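Local atomic coordinates of 3-oxoacyl-[acyl-carrier-protein] reductase (Sinorhizobium meliloti, PDB entry 3U9L), a protein that probably reduces 3-oxoacyl groups carried on acyl carrier protein with NADPH, as a member of the short-chain dehydrogenase/reductase family. Residues L66-I78 against D116-A129. Sequence-based numbering, arbitrary orientation.
Sequences LDVQSQVSVDRAI and DINVLSTQRVNRAA
Val68, Val74 and Ile78 pack against helix 108-136 within the Rossmann-type fold of the short-chain dehydrogenases. The loop after strand 61-65 and the start of helix 71-85 meet the middle of that longer helix. The two helix axes cross at -39° and approach to 9.2 Å.

Arg124 carries the polar half. Its chain is extended from CG to NE and reaches the carbonyls of the 67-70 turn. NH1 donates to Val68 O at 3.0 Å, in the carbonyl plane and on a lone pair. NH1 and NH2 both grip Asp116 OD1 end-on, near the guanidinium plane; NH1 to OD1 is 2.8 Å. Gln69 O lies over one face of the guanidinium. A water donates to Gln69 O and to Asp116 OD2, a second link between turn and helix.

Gln71 bends at chi2 (77°), which brings its amide obliquely across the base of the Arg124 side chain, with OE1 near CB and CG. Its NE2 donates to Arg124 O at 3.1 Å, tilted from the carbonyl plane, and also to Asp75 OD1. Arg124 O accepts from Gln71 NE2 and Ala128 N, which come from opposite faces of the carbonyl plane.

Apolar side chains fill the rest. Val68 CG2 presses on Ser121 CB at 3.5 Å, tighter than usual. Ala128 CB is a knob in the hole formed by Gln71, Val74, Asp75 and Ile78, 3.6 Å from Ile78 CG1. Val125 CG2 meets Val68 CG1 and Val74 CG1. Arg124 also packs on Pro108 of the second subunit.

With an alanine at Arg124, Val68 O and Asp116 OD1 would probably lose the donor they share, and the Asp116 charge its mate. One guanidinium thus ties a loop carbonyl to a carboxylate of its own helix, and Asp116 probably offsets its charge.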
loop_
_atom_site.group_PDB
_atom_site.type_symbol
_atom_site.label_atom_id
_atom_site.label_comp_id
_atom_site.label_asym_id
_atom_site.label_seq_id
_atom_site.Cartn_x
_atom_site.Cartn_y
_atom_site.Cartn_z
ATOM N N LEU A 66 -4.560 -22.084 -11.727
ATOM C CA LEU A 66 -5.152 -20.752 -11.553
ATOM C C LEU A 66 -4.027 -19.739 -11.558
ATOM O O LEU A 66 -3.218 -19.651 -10.621
ATOM C CB LEU A 66 -5.998 -20.691 -10.268
ATOM C CG LEU A 66 -6.881 -19.463 -9.979
ATOM C CD1 LEU A 66 -7.833 -19.670 -8.777
ATOM C CD2 LEU A 66 -5.985 -18.277 -9.752
ATOM N N ASP A 67 -3.940 -19.015 -12.656
ATOM C CA ASP A 67 -2.918 -18.012 -12.834
ATOM C C ASP A 67 -3.532 -16.671 -12.427
ATOM O O ASP A 67 -4.340 -16.136 -13.166
ATOM C CB ASP A 67 -2.580 -17.950 -14.306
ATOM C CG ASP A 67 -1.545 -16.902 -14.622
ATOM O OD1 ASP A 67 -1.104 -16.138 -13.720
ATOM O OD2 ASP A 67 -1.115 -16.870 -15.790
ATOM N N VAL A 68 -3.121 -16.100 -11.296
ATOM C CA VAL A 68 -3.844 -14.944 -10.772
ATOM C C VAL A 68 -3.563 -13.711 -11.592
ATOM O O VAL A 68 -4.162 -12.668 -11.357
ATOM C CB VAL A 68 -3.458 -14.625 -9.334
ATOM C CG1 VAL A 68 -3.952 -15.714 -8.400
ATOM C CG2 VAL A 68 -1.893 -14.425 -9.236
ATOM N N GLN A 69 -2.627 -13.800 -12.531
ATOM C CA GLN A 69 -2.323 -12.655 -13.381
ATOM C C GLN A 69 -3.231 -12.682 -14.629
ATOM O O GLN A 69 -3.209 -11.752 -15.433
ATOM C CB GLN A 69 -0.827 -12.600 -13.738
ATOM C CG GLN A 69 0.042 -12.054 -12.618
ATOM C CD GLN A 69 1.558 -12.102 -12.884
ATOM O OE1 GLN A 69 2.207 -11.054 -13.057
ATOM N NE2 GLN A 69 2.136 -13.299 -12.884
ATOM N N SER A 70 -4.049 -13.731 -14.775
ATOM C CA SER A 70 -4.926 -13.831 -15.938
ATOM C C SER A 70 -6.385 -13.912 -15.530
ATOM O O SER A 70 -6.803 -14.904 -14.911
ATOM C CB SER A 70 -4.541 -15.030 -16.814
ATOM O OG SER A 70 -5.646 -15.436 -17.593
ATOM N N GLN A 71 -7.185 -12.887 -15.861
ATOM C CA GLN A 71 -8.621 -12.961 -15.474
ATOM C C GLN A 71 -9.271 -14.190 -16.062
ATOM O O GLN A 71 -10.053 -14.865 -15.406
ATOM C CB GLN A 71 -9.423 -11.712 -15.845
ATOM C CG GLN A 71 -10.863 -11.768 -15.230
ATOM C CD GLN A 71 -10.846 -11.438 -13.747
ATOM O OE1 GLN A 71 -10.281 -10.420 -13.368
ATOM N NE2 GLN A 71 -11.496 -12.260 -12.907
ATOM N N VAL A 72 -8.931 -14.497 -17.304
ATOM C CA VAL A 72 -9.475 -15.690 -17.967
ATOM C C VAL A 72 -9.125 -16.967 -17.215
ATOM O O VAL A 72 -9.999 -17.793 -16.949
ATOM C CB VAL A 72 -9.008 -15.776 -19.435
ATOM C CG1 VAL A 72 -9.205 -17.211 -19.982
ATOM C CG2 VAL A 72 -9.806 -14.765 -20.258
ATOM N N SER A 73 -7.861 -17.119 -16.828
ATOM C CA SER A 73 -7.485 -18.224 -15.960
ATOM C C SER A 73 -8.291 -18.287 -14.644
ATOM O O SER A 73 -8.812 -19.331 -14.249
ATOM C CB SER A 73 -6.002 -18.175 -15.633
ATOM O OG SER A 73 -5.670 -19.329 -14.880
ATOM N N VAL A 74 -8.347 -17.158 -13.956
ATOM C CA VAL A 74 -9.078 -17.066 -12.696
ATOM C C VAL A 74 -10.530 -17.481 -12.894
ATOM O O VAL A 74 -11.070 -18.285 -12.128
ATOM C CB VAL A 74 -8.969 -15.621 -12.098
ATOM C CG1 VAL A 74 -9.930 -15.450 -10.926
ATOM C CG2 VAL A 74 -7.563 -15.353 -11.667
ATOM N N ASP A 75 -11.185 -16.926 -13.910
ATOM C CA ASP A 75 -12.623 -17.178 -14.132
ATOM C C ASP A 75 -12.881 -18.659 -14.347
ATOM O O ASP A 75 -13.766 -19.242 -13.763
ATOM C CB ASP A 75 -13.144 -16.440 -15.365
ATOM C CG ASP A 75 -13.368 -14.934 -15.126
ATOM O OD1 ASP A 75 -13.330 -14.478 -13.973
ATOM O OD2 ASP A 75 -13.568 -14.198 -16.116
ATOM N N ARG A 76 -12.059 -19.263 -15.189
ATOM C CA ARG A 76 -12.177 -20.668 -15.498
ATOM C C ARG A 76 -12.111 -21.501 -14.245
ATOM O O ARG A 76 -12.903 -22.416 -14.064
ATOM C CB ARG A 76 -11.043 -21.068 -16.455
ATOM C CG ARG A 76 -11.185 -22.498 -16.994
ATOM C CD ARG A 76 -9.987 -22.903 -17.889
ATOM N NE ARG A 76 -10.073 -24.313 -18.299
ATOM C CZ ARG A 76 -9.637 -25.341 -17.565
ATOM N NH1 ARG A 76 -9.075 -25.126 -16.367
ATOM N NH2 ARG A 76 -9.769 -26.585 -18.026
ATOM N N ALA A 77 -11.121 -21.214 -13.396
ATOM C CA ALA A 77 -10.891 -22.031 -12.199
ATOM C C ALA A 77 -12.045 -21.880 -11.215
ATOM O O ALA A 77 -12.386 -22.820 -10.523
ATOM C CB ALA A 77 -9.617 -21.600 -11.541
ATOM N N ILE A 78 -12.599 -20.672 -11.104
ATOM C CA ILE A 78 -13.737 -20.444 -10.203
ATOM C C ILE A 78 -14.963 -21.157 -10.742
ATOM O O ILE A 78 -15.695 -21.784 -9.994
ATOM C CB ILE A 78 -14.059 -18.937 -10.041
ATOM C CG1 ILE A 78 -12.897 -18.225 -9.344
ATOM C CG2 ILE A 78 -15.434 -18.709 -9.307
ATOM C CD1 ILE A 78 -12.559 -18.745 -8.032
ATOM N N ASP A 116 0.751 -5.967 -9.339
ATOM C CA ASP A 116 -0.006 -6.944 -10.084
ATOM C C ASP A 116 -0.025 -8.260 -9.312
ATOM O O ASP A 116 -1.032 -8.771 -8.970
ATOM C CB ASP A 116 0.549 -7.150 -11.496
ATOM C CG ASP A 116 -0.385 -7.979 -12.400
ATOM O OD1 ASP A 116 -1.557 -8.069 -12.182
ATOM O OD2 ASP A 116 0.073 -8.507 -13.373
ATOM N N ILE A 117 1.141 -8.757 -9.026
ATOM C CA ILE A 117 1.253 -10.058 -8.323
ATOM C C ILE A 117 0.649 -10.103 -6.908
ATOM O O ILE A 117 0.034 -11.100 -6.490
ATOM C CB ILE A 117 2.730 -10.528 -8.212
ATOM C CG1 ILE A 117 3.361 -10.671 -9.602
ATOM C CG2 ILE A 117 2.793 -11.899 -7.492
ATOM C CD1 ILE A 117 4.908 -11.062 -9.583
ATOM N N ASN A 118 0.848 -9.048 -6.146
ATOM C CA ASN A 118 0.487 -9.116 -4.734
ATOM C C ASN A 118 -0.892 -8.501 -4.431
ATOM O O ASN A 118 -1.509 -8.830 -3.419
ATOM C CB ASN A 118 1.552 -8.421 -3.902
ATOM C CG ASN A 118 2.851 -9.263 -3.776
ATOM O OD1 ASN A 118 2.902 -10.212 -3.016
ATOM N ND2 ASN A 118 3.905 -8.859 -4.497
ATOM N N VAL A 119 -1.379 -7.645 -5.325
ATOM C CA VAL A 119 -2.667 -6.978 -5.110
ATOM C C VAL A 119 -3.723 -7.213 -6.206
ATOM O O VAL A 119 -4.852 -7.629 -5.929
ATOM C CB VAL A 119 -2.458 -5.423 -4.906
ATOM C CG1 VAL A 119 -3.815 -4.729 -4.753
ATOM C CG2 VAL A 119 -1.609 -5.146 -3.643
ATOM N N LEU A 120 -3.378 -6.922 -7.452
ATOM C CA LEU A 120 -4.327 -7.062 -8.546
ATOM C C LEU A 120 -4.761 -8.517 -8.640
ATOM O O LEU A 120 -5.888 -8.828 -8.999
ATOM C CB LEU A 120 -3.684 -6.615 -9.859
ATOM C CG LEU A 120 -3.307 -5.131 -9.980
ATOM C CD1 LEU A 120 -3.019 -4.807 -11.468
ATOM C CD2 LEU A 120 -4.380 -4.223 -9.416
ATOM N N SER A 121 -3.852 -9.423 -8.292
ATOM C CA SER A 121 -4.187 -10.818 -8.179
ATOM C C SER A 121 -5.436 -11.052 -7.326
ATOM O O SER A 121 -6.333 -11.795 -7.734
ATOM C CB SER A 121 -2.998 -11.567 -7.556
ATOM O OG SER A 121 -2.690 -11.040 -6.275
ATOM N N THR A 122 -5.467 -10.471 -6.122
ATOM C CA THR A 122 -6.613 -10.647 -5.221
ATOM C C THR A 122 -7.896 -10.040 -5.806
ATOM O O THR A 122 -8.982 -10.518 -5.567
ATOM C CB THR A 122 -6.331 -10.023 -3.829
ATOM O OG1 THR A 122 -6.344 -8.570 -3.922
ATOM C CG2 THR A 122 -4.901 -10.576 -3.303
ATOM N N GLN A 123 -7.768 -8.953 -6.537
ATOM C CA GLN A 123 -8.924 -8.324 -7.110
ATOM C C GLN A 123 -9.543 -9.200 -8.230
ATOM O O GLN A 123 -10.783 -9.322 -8.335
ATOM C CB GLN A 123 -8.559 -6.916 -7.603
ATOM C CG GLN A 123 -9.763 -6.003 -8.047
ATOM C CD GLN A 123 -10.763 -5.699 -6.940
ATOM O OE1 GLN A 123 -10.504 -5.952 -5.748
ATOM N NE2 GLN A 123 -11.951 -5.179 -7.339
ATOM N N ARG A 124 -8.710 -9.781 -9.077
ATOM C CA ARG A 124 -9.201 -10.731 -10.079
ATOM C C ARG A 124 -9.938 -11.870 -9.410
ATOM O O ARG A 124 -11.031 -12.231 -9.801
ATOM C CB ARG A 124 -8.027 -11.297 -10.926
ATOM C CG ARG A 124 -7.485 -10.278 -11.874
ATOM C CD ARG A 124 -6.390 -10.826 -12.783
ATOM N NE ARG A 124 -5.767 -9.674 -13.390
ATOM C CZ ARG A 124 -4.597 -9.159 -13.015
ATOM N NH1 ARG A 124 -3.849 -9.757 -12.092
ATOM N NH2 ARG A 124 -4.175 -8.064 -13.597
ATOM N N VAL A 125 -9.321 -12.451 -8.405
ATOM C CA VAL A 125 -9.928 -13.557 -7.696
ATOM C C VAL A 125 -11.214 -13.125 -6.986
ATOM O O VAL A 125 -12.260 -13.814 -7.067
ATOM C CB VAL A 125 -8.924 -14.230 -6.700
ATOM C CG1 VAL A 125 -9.663 -15.331 -5.843
ATOM C CG2 VAL A 125 -7.790 -14.851 -7.483
ATOM N N ASN A 126 -11.171 -11.991 -6.286
ATOM C CA ASN A 126 -12.382 -11.526 -5.625
ATOM C C ASN A 126 -13.550 -11.237 -6.595
ATOM O O ASN A 126 -14.706 -11.592 -6.335
ATOM C CB ASN A 126 -12.077 -10.278 -4.772
ATOM C CG ASN A 126 -11.470 -10.645 -3.450
ATOM O OD1 ASN A 126 -11.760 -11.688 -2.919
ATOM N ND2 ASN A 126 -10.603 -9.805 -2.925
ATOM N N ARG A 127 -13.240 -10.562 -7.699
ATOM C CA ARG A 127 -14.278 -10.227 -8.641
ATOM C C ARG A 127 -14.932 -11.497 -9.225
ATOM O O ARG A 127 -16.141 -11.500 -9.547
ATOM C CB ARG A 127 -13.749 -9.301 -9.731
ATOM C CG ARG A 127 -13.754 -7.817 -9.251
ATOM C CD ARG A 127 -13.101 -6.859 -10.308
ATOM N NE ARG A 127 -13.722 -6.955 -11.642
ATOM C CZ ARG A 127 -14.886 -6.411 -11.982
ATOM N NH1 ARG A 127 -15.351 -6.594 -13.219
ATOM N NH2 ARG A 127 -15.597 -5.694 -11.106
ATOM N N ALA A 128 -14.154 -12.574 -9.330
ATOM C CA ALA A 128 -14.686 -13.875 -9.791
ATOM C C ALA A 128 -15.487 -14.624 -8.723
ATOM O O ALA A 128 -16.564 -15.173 -8.998
ATOM C CB ALA A 128 -13.496 -14.784 -10.323
ATOM N N ALA A 129 -14.964 -14.684 -7.515
ATOM C CA ALA A 129 -15.513 -15.485 -6.443
ATOM C C ALA A 129 -16.599 -14.843 -5.632
ATOM O O ALA A 129 -17.506 -15.475 -5.232
ATOM C CB ALA A 129 -14.432 -15.990 -5.519
HETATM O O HOH W 1 -1.374 -9.385 -15.378
HETATM O O HOH W 2 -12.008 -8.334 -13.355
#